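Local coordinates for protein jasmonate-induced oxygenase 2 (Arabidopsis thaliana, PDB 6LSV) that oxidises the stress hormone jasmonate to 12-hydroxyjasmonate, using iron, 2-oxoglutarate and molecular oxygen and releasing succinate and carbon dioxide, at residues A[226-231]-A[267-272]; A[233-238]-A[261-266]; A[279-284]-A[342-347]. All coordinates share one frame; numbering follows the deposited sequence.

In the fold
The three contacts surround one iron site. Contact 1 supplies H227 and D229, contact 3 supplies H284, and contact 2 forms part of the sheet on which 2-oxoglutarate lies, with L236 and P238 in its pocket. The centres of contacts 1 and 3 are about 6 Å apart; the centre of contact 2 is about 13 Å from that of contact 1. The centres of contacts 2 and 3 are about 16 Å apart. D229 OD2 lies 2.5 Å from T234 OG1, a probable hydrogen bond joining contacts 1 and 2. Between contacts 1 and 3, Q272 OE1 probably bonds both K344 NZ and S281 N, each at 2.8 Å. Strand 263-267 runs on into helix 269-274.

Contact 1 (A[226-231]-A[267-272]); sequences PHSDPG and IGDQIQ. With FE (Fe (III) ion), chain E; JAA ({(1R,2R)-3-oxo-2-[(2Z)-pent-2-en-1-yl]cyclopentyl}acetic acid), chain D.
D229 and D269 meet through their backbones: D269 N donates to D229 O at 2.7 Å, the donor nearly along the C=O axis (171°). D229 and H227 form the HxD part of a facial triad of two histidines and one carboxylate: H227 NE2 reaches the iron at 2.4 Å and D229 OD1 at 2.5 Å, H284 completing the set. D229 OD2 is hydrogen-bonded to T234 OG1. Jasmonate C15 approaches H227 NE2 to 3.3 Å, while H227 ND1 is hydrogen-bonded to S225 O. In the second shell, the D269 carboxylate returns to the loop, OD1 taking S228 OG at 2.7 Å on its syn side, 27° out of plane. It also has outside partners, S281 OG at OD1 and Y332 OH at OD2. Q270 N bonds G231 O at 2.9 Å from above the carbonyl plane. The intervening carbonyl, P230 O, accepts Q270 NE2 at 2.9 Å and lies in the plane of that amide; a bend at chi2 (-48°) swings Q270 CD back toward it. Loop 226-231 thus satisfies the first N-H groups of helix 269-274, whose N-cap residue, G268, has no side chain to offer. A water accepts from D229 N and donates to I267 O. Outside this shell, P230 and Q270 pack on F329 and Y332 of helix 329-332, D269 touches V347 of helix 345-348, and I271 leans on L183 of helix 161-186.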
loop_
_atom_site.group_PDB
_atom_site.type_symbol
_atom_site.label_atom_id
_atom_site.label_comp_id
_atom_site.label_asym_id
_atom_site.label_seq_id
_atom_site.Cartn_x
_atom_site.Cartn_y
_atom_site.Cartn_z
ATOM N N PRO A 226 3.071 4.484 -10.734
ATOM C CA PRO A 226 1.781 4.966 -10.221
ATOM C C PRO A 226 0.762 3.849 -10.055
ATOM O O PRO A 226 0.706 2.904 -10.846
ATOM C CB PRO A 226 1.327 5.967 -11.289
ATOM C CG PRO A 226 2.585 6.459 -11.885
ATOM C CD PRO A 226 3.519 5.282 -11.893
ATOM N N HIS A 227 -0.054 3.980 -9.012
ATOM C CA HIS A 227 -1.132 3.045 -8.723
ATOM C C HIS A 227 -1.934 3.569 -7.541
ATOM O O HIS A 227 -1.446 4.373 -6.741
ATOM C CB HIS A 227 -0.607 1.646 -8.394
ATOM C CG HIS A 227 0.032 1.554 -7.045
ATOM N ND1 HIS A 227 1.198 2.219 -6.730
ATOM C CD2 HIS A 227 -0.338 0.892 -5.924
ATOM C CE1 HIS A 227 1.522 1.965 -5.476
ATOM N NE2 HIS A 227 0.606 1.163 -4.963
ATOM N N SER A 228 -3.171 3.101 -7.444
ATOM C CA SER A 228 -3.924 3.140 -6.203
ATOM C C SER A 228 -3.972 1.730 -5.628
ATOM O O SER A 228 -3.903 0.740 -6.366
ATOM C CB SER A 228 -5.342 3.682 -6.412
ATOM O OG SER A 228 -6.048 2.937 -7.387
ATOM N N ASP A 229 -4.068 1.642 -4.309
ATOM C CA ASP A 229 -4.087 0.338 -3.659
ATOM C C ASP A 229 -5.411 -0.363 -3.940
ATOM O O ASP A 229 -6.475 0.251 -3.795
ATOM C CB ASP A 229 -3.868 0.488 -2.160
ATOM C CG ASP A 229 -2.484 0.999 -1.833
ATOM O OD1 ASP A 229 -1.540 0.645 -2.566
ATOM O OD2 ASP A 229 -2.340 1.765 -0.857
ATOM N N PRO A 230 -5.389 -1.635 -4.346
ATOM C CA PRO A 230 -6.646 -2.301 -4.725
ATOM C C PRO A 230 -7.590 -2.547 -3.560
ATOM O O PRO A 230 -8.807 -2.609 -3.775
ATOM C CB PRO A 230 -6.168 -3.624 -5.341
ATOM C CG PRO A 230 -4.818 -3.855 -4.751
ATOM C CD PRO A 230 -4.212 -2.501 -4.535
ATOM N N GLY A 231 -7.075 -2.693 -2.343
ATOM C CA GLY A 231 -7.879 -3.115 -1.216
ATOM C C GLY A 231 -8.677 -1.992 -0.587
ATOM O O GLY A 231 -8.978 -0.971 -1.212
ATOM N N ILE A 267 -6.891 5.787 1.364
ATOM C CA ILE A 267 -8.128 5.199 0.867
ATOM C C ILE A 267 -7.787 4.253 -0.275
ATOM O O ILE A 267 -7.071 4.622 -1.214
ATOM C CB ILE A 267 -9.105 6.294 0.412
ATOM C CG1 ILE A 267 -9.471 7.223 1.577
ATOM C CG2 ILE A 267 -10.351 5.675 -0.215
ATOM C CD1 ILE A 267 -10.348 6.580 2.631
ATOM N N GLY A 268 -8.277 3.019 -0.192
ATOM C CA GLY A 268 -8.043 2.059 -1.249
ATOM C C GLY A 268 -9.177 2.012 -2.263
ATOM O O GLY A 268 -10.213 2.662 -2.108
ATOM N N ASP A 269 -8.952 1.215 -3.313
ATOM C CA ASP A 269 -9.938 1.091 -4.384
ATOM C C ASP A 269 -11.269 0.568 -3.857
ATOM O O ASP A 269 -12.337 0.987 -4.322
ATOM C CB ASP A 269 -9.403 0.171 -5.483
ATOM C CG ASP A 269 -8.543 0.905 -6.497
ATOM O OD1 ASP A 269 -8.418 2.146 -6.392
ATOM O OD2 ASP A 269 -7.997 0.238 -7.403
ATOM N N GLN A 270 -11.228 -0.349 -2.887
ATOM C CA GLN A 270 -12.460 -0.949 -2.389
ATOM C C GLN A 270 -13.333 0.068 -1.664
ATOM O O GLN A 270 -14.565 0.000 -1.755
ATOM C CB GLN A 270 -12.135 -2.128 -1.472
ATOM C CG GLN A 270 -11.457 -3.286 -2.186
ATOM C CD GLN A 270 -12.166 -3.669 -3.471
ATOM O OE1 GLN A 270 -13.361 -3.966 -3.470
ATOM N NE2 GLN A 270 -11.433 -3.655 -4.580
ATOM N N ILE A 271 -12.727 1.019 -0.951
ATOM C CA ILE A 271 -13.531 2.015 -0.253
ATOM C C ILE A 271 -14.078 3.051 -1.228
ATOM O O ILE A 271 -15.205 3.528 -1.056
ATOM C CB ILE A 271 -12.714 2.657 0.882
ATOM C CG1 ILE A 271 -12.499 1.639 2.003
ATOM C CG2 ILE A 271 -13.408 3.901 1.424
ATOM C CD1 ILE A 271 -11.899 2.221 3.263
ATOM N N GLN A 272 -13.319 3.398 -2.273
ATOM C CA GLN A 272 -13.866 4.271 -3.308
ATOM C C GLN A 272 -15.140 3.679 -3.898
ATOM O O GLN A 272 -16.117 4.398 -4.142
ATOM C CB GLN A 272 -12.831 4.521 -4.408
ATOM C CG GLN A 272 -13.417 5.187 -5.662
ATOM C CD GLN A 272 -12.370 5.812 -6.577
ATOM O OE1 GLN A 272 -11.287 6.200 -6.140
ATOM N NE2 GLN A 272 -12.701 5.923 -7.855
HETATM FE FE FE E . 0.789 1.407 -2.582
HETATM O O01 JAA D . 2.382 -6.892 -3.653
HETATM O O02 JAA D . -3.721 -7.940 -2.189
HETATM O O03 JAA D . -3.679 -9.011 -4.080
HETATM C C04 JAA D . -0.949 -7.392 -3.380
HETATM C C05 JAA D . 0.225 -6.468 -4.022
HETATM C C06 JAA D . -0.548 -8.833 -3.789
HETATM C C07 JAA D . 0.776 -8.769 -4.179
HETATM C C08 JAA D . 1.274 -7.230 -3.906
HETATM C C09 JAA D . 0.417 -5.113 -3.210
HETATM C C10 JAA D . -2.238 -7.069 -3.902
HETATM C C11 JAA D . -0.521 -4.034 -3.754
HETATM C C12 JAA D . -3.271 -8.062 -3.359
HETATM C C13 JAA D . -0.090 -2.821 -4.046
HETATM C C14 JAA D . 1.374 -2.433 -3.859
HETATM C C15 JAA D . 1.911 -1.826 -5.155
HETATM O O HOH W 1 -4.865 4.098 -2.392
#

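Contact 2 (A[233-238]-A[261-266]); sequences MTILLP and HAFIVN. With AKG (2-oxoglutaric acid), chain C.
T234 pairs with N266, and L236 with I264, in two antiparallel strands of the double-stranded beta-helix (jelly-roll) core of this dioxygenase. The segment axes approach to 4.6 Å with directions 161° apart. The two straightest bonds are those given by the 261-266 strand, N266 N to T234 O at 2.7 Å (178°) and I264 N to L236 O (176°). The other bond of each hydrogen-bonded pair runs from T234 N to N266 O and from L236 N to I264 O. I235 and V265 form the non-hydrogen-bonded pair between them. On their side of the sheet, I235 CG2, anti to the backbone N, sits over one face of the F263 ring, 3.9 Å from its centroid, a CH-pi contact; L236 O and L237 CB lie at the ring edge. M233 CE folds back onto V265 CG1 at 3.6 Å. L172 and S176 of helix 161-186 back I235. The strands spread toward the far end: their CA atoms are 4.8 Å apart at T234 and N266, but 5.4 Å at L237 and F263. There A262 contributes little and H261 is partly exposed, its NE2 bonded to D91. The opposite face carries T234, L236, I264 and N266; T234 and N266 lie near the metal ligands, L236 by 2-oxoglutarate. P238 CG rests 3.9 Å from I264 CD1, and both methyls of L236, CD1 and CD2, lie 3.7 Å from C4 of 2-oxoglutarate.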
loop_
_atom_site.group_PDB
_atom_site.type_symbol
_atom_site.label_atom_id
_atom_site.label_comp_id
_atom_site.label_asym_id
_atom_site.label_seq_id
_atom_site.Cartn_x
_atom_site.Cartn_y
_atom_site.Cartn_z
ATOM N N MET A 233 -8.264 -0.079 2.801
ATOM C CA MET A 233 -7.423 1.049 3.167
ATOM C C MET A 233 -6.012 0.552 3.433
ATOM O O MET A 233 -5.800 -0.609 3.797
ATOM C CB MET A 233 -7.947 1.802 4.400
ATOM C CG MET A 233 -8.351 0.920 5.565
ATOM S SD MET A 233 -8.707 1.883 7.051
ATOM C CE MET A 233 -7.057 2.375 7.539
ATOM N N THR A 234 -5.046 1.443 3.238
ATOM C CA THR A 234 -3.647 1.161 3.515
ATOM C C THR A 234 -3.174 2.039 4.662
ATOM O O THR A 234 -3.419 3.251 4.667
ATOM C CB THR A 234 -2.774 1.401 2.280
ATOM O OG1 THR A 234 -3.302 0.669 1.166
ATOM C CG2 THR A 234 -1.339 0.953 2.541
ATOM N N ILE A 235 -2.515 1.425 5.637
ATOM C CA ILE A 235 -1.800 2.154 6.675
ATOM C C ILE A 235 -0.323 2.081 6.312
ATOM O O ILE A 235 0.286 1.006 6.355
ATOM C CB ILE A 235 -2.085 1.589 8.074
ATOM C CG1 ILE A 235 -3.569 1.746 8.411
ATOM C CG2 ILE A 235 -1.253 2.308 9.127
ATOM C CD1 ILE A 235 -3.968 1.130 9.728
ATOM N N LEU A 236 0.245 3.220 5.928
ATOM C CA LEU A 236 1.588 3.296 5.370
ATOM C C LEU A 236 2.537 3.904 6.393
ATOM O O LEU A 236 2.273 4.988 6.926
ATOM C CB LEU A 236 1.584 4.130 4.085
ATOM C CG LEU A 236 2.879 4.413 3.319
ATOM C CD1 LEU A 236 3.583 3.126 2.920
ATOM C CD2 LEU A 236 2.572 5.255 2.085
ATOM N N LEU A 237 3.637 3.201 6.670
ATOM C CA LEU A 237 4.721 3.737 7.488
ATOM C C LEU A 237 5.877 4.065 6.555
ATOM O O LEU A 237 6.712 3.199 6.262
ATOM C CB LEU A 237 5.156 2.749 8.572
ATOM C CG LEU A 237 6.261 3.262 9.500
ATOM C CD1 LEU A 237 5.933 4.663 10.001
ATOM C CD2 LEU A 237 6.483 2.313 10.670
ATOM N N PRO A 238 5.962 5.286 6.045
ATOM C CA PRO A 238 7.038 5.622 5.114
ATOM C C PRO A 238 8.363 5.785 5.841
ATOM O O PRO A 238 8.419 5.968 7.057
ATOM C CB PRO A 238 6.577 6.947 4.496
ATOM C CG PRO A 238 5.691 7.555 5.527
ATOM C CD PRO A 238 5.062 6.426 6.302
ATOM N N HIS A 261 6.718 9.271 13.551
ATOM C CA HIS A 261 5.851 8.307 14.234
ATOM C C HIS A 261 4.377 8.535 13.941
ATOM O O HIS A 261 3.510 8.144 14.728
ATOM C CB HIS A 261 6.108 8.305 15.738
ATOM C CG HIS A 261 7.526 7.992 16.089
ATOM N ND1 HIS A 261 8.404 8.943 16.559
ATOM C CD2 HIS A 261 8.229 6.839 16.001
ATOM C CE1 HIS A 261 9.583 8.385 16.766
ATOM N NE2 HIS A 261 9.503 7.107 16.435
ATOM N N ALA A 262 4.090 9.163 12.812
ATOM C CA ALA A 262 2.755 9.202 12.248
ATOM C C ALA A 262 2.622 8.125 11.176
ATOM O O ALA A 262 3.612 7.633 10.626
ATOM C CB ALA A 262 2.455 10.581 11.653
ATOM N N PHE A 263 1.379 7.749 10.900
ATOM C CA PHE A 263 1.047 6.918 9.754
ATOM C C PHE A 263 0.383 7.776 8.689
ATOM O O PHE A 263 -0.130 8.865 8.963
ATOM C CB PHE A 263 0.103 5.774 10.134
ATOM C CG PHE A 263 0.733 4.718 10.988
ATOM C CD1 PHE A 263 1.677 3.852 10.459
ATOM C CD2 PHE A 263 0.356 4.569 12.313
ATOM C CE1 PHE A 263 2.245 2.869 11.239
ATOM C CE2 PHE A 263 0.922 3.587 13.101
ATOM C CZ PHE A 263 1.865 2.732 12.562
ATOM N N ILE A 264 0.396 7.275 7.461
ATOM C CA ILE A 264 -0.419 7.823 6.387
ATOM C C ILE A 264 -1.505 6.805 6.084
ATOM O O ILE A 264 -1.213 5.622 5.862
ATOM C CB ILE A 264 0.417 8.152 5.139
ATOM C CG1 ILE A 264 1.287 9.383 5.404
ATOM C CG2 ILE A 264 -0.492 8.398 3.944
ATOM C CD1 ILE A 264 2.453 9.535 4.454
ATOM N N VAL A 265 -2.754 7.252 6.124
ATOM C CA VAL A 265 -3.906 6.402 5.859
ATOM C C VAL A 265 -4.317 6.631 4.413
ATOM O O VAL A 265 -4.666 7.753 4.029
ATOM C CB VAL A 265 -5.060 6.704 6.829
ATOM C CG1 VAL A 265 -6.207 5.730 6.627
ATOM C CG2 VAL A 265 -4.567 6.656 8.266
ATOM N N ASN A 266 -4.255 5.579 3.604
ATOM C CA ASN A 266 -4.619 5.653 2.197
ATOM C C ASN A 266 -5.993 5.035 1.998
ATOM O O ASN A 266 -6.235 3.901 2.422
ATOM C CB ASN A 266 -3.598 4.926 1.318
ATOM C CG ASN A 266 -2.313 5.709 1.137
ATOM O OD1 ASN A 266 -2.252 6.903 1.429
ATOM N ND2 ASN A 266 -1.278 5.039 0.641
HETATM C C1 AKG C . 3.003 0.972 -1.254
HETATM O O1 AKG C . 1.806 1.050 -0.880
HETATM O O2 AKG C . 3.496 -0.162 -1.509
HETATM C C2 AKG C . 3.828 2.253 -1.416
HETATM O O5 AKG C . 3.476 3.060 -2.210
HETATM C C3 AKG C . 5.091 2.523 -0.585
HETATM C C4 AKG C . 5.164 4.016 -0.253
HETATM C C5 AKG C . 6.578 4.416 0.175
HETATM O O3 AKG C . 6.765 5.373 0.972
HETATM O O4 AKG C . 7.562 3.782 -0.280
#

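Contact 3 (A[279-284]-A[342-347]); sequences YKSVEH and QGKSHV. With AKG (2-oxoglutaric acid), chain C.
A type II' turn from Q342 to S345, with G343 at a positive phi (66°), brings G343 CA within 6.5 Å of E283 CA and leads through K344, the N-cap residue, into helix 345-348. S345 fixes the turn by bonding back to Q342 O, which accepts both its N and, at 2.8 Å, its OG. K344 carries most of the contact, laying its aliphatic chain across E283 and ending at S281. Its CG lies 3.8 Å from E283 CB; a bend at chi3 (52°) then carries CE toward S281. K344 NZ donates to S281 O at 2.7 Å, in the carbonyl plane on a lone pair (132°), and to S281 OG at 2.9 Å. With Q272 OE1 as its other partner, the ammonium group is gripped by three neutral oxygens that join the turn, the loop and helix 269-274. S281 OG also hydrogen-bonds D269 OD1, tying the lysine site to contact 1. E283 extends its carboxylate past the lysine chain, so that OE2 lies 3.4 Å from G343 CA. Its OE1 is 6.8 Å from K344 NZ, and the salt bridge it forms is with R248, so any attraction between E283 and K344 is probably only long-range. Both segments hold on to the metal loop by backbone bonds, H284 with H227 and G343 with P226. The H284 ring presents CD2, at its edge, to O5 of 2-oxoglutarate at 3.2 Å, and meets the H227 ring edge-to-face. Its ND1 bonds V282 O weakly. H284 is the distal histidine of the facial triad, which NE2 completes at the iron; the S281 and K344 network belongs to the outer shell around this typical 2-oxoglutarate dioxygenase site.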
loop_
_atom_site.group_PDB
_atom_site.type_symbol
_atom_site.label_atom_id
_atom_site.label_comp_id
_atom_site.label_asym_id
_atom_site.label_seq_id
_atom_site.Cartn_x
_atom_site.Cartn_y
_atom_site.Cartn_z
ATOM N N TYR A 279 -15.567 8.902 -1.408
ATOM C CA TYR A 279 -14.153 8.832 -1.078
ATOM C C TYR A 279 -13.380 8.408 -2.319
ATOM O O TYR A 279 -13.828 7.543 -3.077
ATOM C CB TYR A 279 -13.900 7.838 0.057
ATOM C CG TYR A 279 -14.510 8.226 1.384
ATOM C CD1 TYR A 279 -14.811 9.546 1.678
ATOM C CD2 TYR A 279 -14.782 7.263 2.347
ATOM C CE1 TYR A 279 -15.366 9.898 2.893
ATOM C CE2 TYR A 279 -15.333 7.606 3.564
ATOM C CZ TYR A 279 -15.624 8.923 3.831
ATOM O OH TYR A 279 -16.180 9.266 5.041
ATOM N N LYS A 280 -12.226 9.027 -2.531
ATOM C CA LYS A 280 -11.367 8.702 -3.659
ATOM C C LYS A 280 -10.127 7.977 -3.164
ATOM O O LYS A 280 -9.575 8.323 -2.117
ATOM C CB LYS A 280 -10.964 9.962 -4.426
ATOM C CG LYS A 280 -12.141 10.694 -5.051
ATOM C CD LYS A 280 -12.868 9.809 -6.056
ATOM C CE LYS A 280 -13.959 10.584 -6.770
ATOM N NZ LYS A 280 -13.601 12.023 -6.915
ATOM N N SER A 281 -9.696 6.963 -3.907
ATOM C CA SER A 281 -8.448 6.290 -3.581
ATOM C C SER A 281 -7.278 7.118 -4.100
ATOM O O SER A 281 -7.280 7.553 -5.255
ATOM C CB SER A 281 -8.420 4.878 -4.167
ATOM O OG SER A 281 -8.492 4.893 -5.583
ATOM N N VAL A 282 -6.290 7.353 -3.236
ATOM C CA VAL A 282 -5.131 8.149 -3.624
ATOM C C VAL A 282 -4.271 7.371 -4.614
ATOM O O VAL A 282 -4.115 6.146 -4.512
ATOM C CB VAL A 282 -4.317 8.558 -2.382
ATOM C CG1 VAL A 282 -3.824 7.325 -1.623
ATOM C CG2 VAL A 282 -3.149 9.450 -2.781
ATOM N N GLU A 283 -3.724 8.083 -5.592
ATOM C CA GLU A 283 -2.746 7.533 -6.519
ATOM C C GLU A 283 -1.356 7.969 -6.074
ATOM O O GLU A 283 -1.105 9.165 -5.892
ATOM C CB GLU A 283 -3.030 8.009 -7.944
ATOM C CG GLU A 283 -2.106 7.428 -8.996
ATOM C CD GLU A 283 -2.465 7.888 -10.398
ATOM O OE1 GLU A 283 -3.233 8.866 -10.531
ATOM O OE2 GLU A 283 -1.976 7.274 -11.367
ATOM N N HIS A 284 -0.458 7.005 -5.887
ATOM C CA HIS A 284 0.872 7.323 -5.396
ATOM C C HIS A 284 1.927 6.569 -6.192
ATOM O O HIS A 284 1.636 5.630 -6.939
ATOM C CB HIS A 284 1.013 7.022 -3.896
ATOM C CG HIS A 284 0.308 5.778 -3.457
ATOM N ND1 HIS A 284 -1.060 5.717 -3.290
ATOM C CD2 HIS A 284 0.782 4.550 -3.142
ATOM C CE1 HIS A 284 -1.397 4.501 -2.896
ATOM N NE2 HIS A 284 -0.299 3.774 -2.800
ATOM N N GLN A 342 -0.896 0.143 -12.707
ATOM C CA GLN A 342 -1.468 0.808 -13.870
ATOM C C GLN A 342 -2.205 2.078 -13.463
ATOM O O GLN A 342 -3.221 2.434 -14.068
ATOM C CB GLN A 342 -2.405 -0.128 -14.634
ATOM C CG GLN A 342 -1.740 -1.356 -15.234
ATOM C CD GLN A 342 -0.543 -1.025 -16.112
ATOM O OE1 GLN A 342 -0.442 0.066 -16.675
ATOM N NE2 GLN A 342 0.372 -1.978 -16.234
ATOM N N GLY A 343 -1.708 2.772 -12.443
ATOM C CA GLY A 343 -2.376 3.980 -11.992
ATOM C C GLY A 343 -3.739 3.665 -11.415
ATOM O O GLY A 343 -3.933 2.657 -10.727
ATOM N N LYS A 344 -4.705 4.538 -11.702
ATOM C CA LYS A 344 -6.090 4.334 -11.301
ATOM C C LYS A 344 -6.951 3.801 -12.441
ATOM O O LYS A 344 -8.181 3.914 -12.387
ATOM C CB LYS A 344 -6.683 5.634 -10.754
ATOM C CG LYS A 344 -5.972 6.173 -9.521
ATOM C CD LYS A 344 -6.879 7.090 -8.718
ATOM C CE LYS A 344 -8.216 6.427 -8.421
ATOM N NZ LYS A 344 -8.964 7.121 -7.336
ATOM N N SER A 345 -6.331 3.224 -13.474
ATOM C CA SER A 345 -7.107 2.692 -14.586
ATOM C C SER A 345 -7.859 1.425 -14.206
ATOM O O SER A 345 -8.847 1.084 -14.868
ATOM C CB SER A 345 -6.201 2.426 -15.793
ATOM O OG SER A 345 -5.310 1.355 -15.548
ATOM N N HIS A 346 -7.421 0.726 -13.153
ATOM C CA HIS A 346 -8.116 -0.485 -12.728
ATOM C C HIS A 346 -9.504 -0.162 -12.180
ATOM O O HIS A 346 -10.493 -0.805 -12.553
ATOM C CB HIS A 346 -7.282 -1.236 -11.687
ATOM C CG HIS A 346 -6.084 -1.933 -12.255
ATOM N ND1 HIS A 346 -4.880 -2.010 -11.587
ATOM C CD2 HIS A 346 -5.905 -2.589 -13.427
ATOM C CE1 HIS A 346 -4.011 -2.677 -12.325
ATOM N NE2 HIS A 346 -4.609 -3.042 -13.446
ATOM N N VAL A 347 -9.604 0.840 -11.301
ATOM C CA VAL A 347 -10.905 1.179 -10.735
ATOM C C VAL A 347 -11.740 2.003 -11.715
ATOM O O VAL A 347 -12.973 1.909 -11.716
ATOM C CB VAL A 347 -10.738 1.903 -9.382
ATOM C CG1 VAL A 347 -9.995 3.218 -9.553
ATOM C CG2 VAL A 347 -12.095 2.130 -8.717
HETATM C C1 AKG C . 3.003 0.972 -1.254
HETATM O O1 AKG C . 1.806 1.050 -0.880
HETATM O O2 AKG C . 3.496 -0.162 -1.509
HETATM C C2 AKG C . 3.828 2.253 -1.416
HETATM O O5 AKG C . 3.476 3.060 -2.210
HETATM C C3 AKG C . 5.091 2.523 -0.585
HETATM C C4 AKG C . 5.164 4.016 -0.253
HETATM C C5 AKG C . 6.578 4.416 0.175
HETATM O O3 AKG C . 6.765 5.373 0.972
HETATM O O4 AKG C . 7.562 3.782 -0.280
#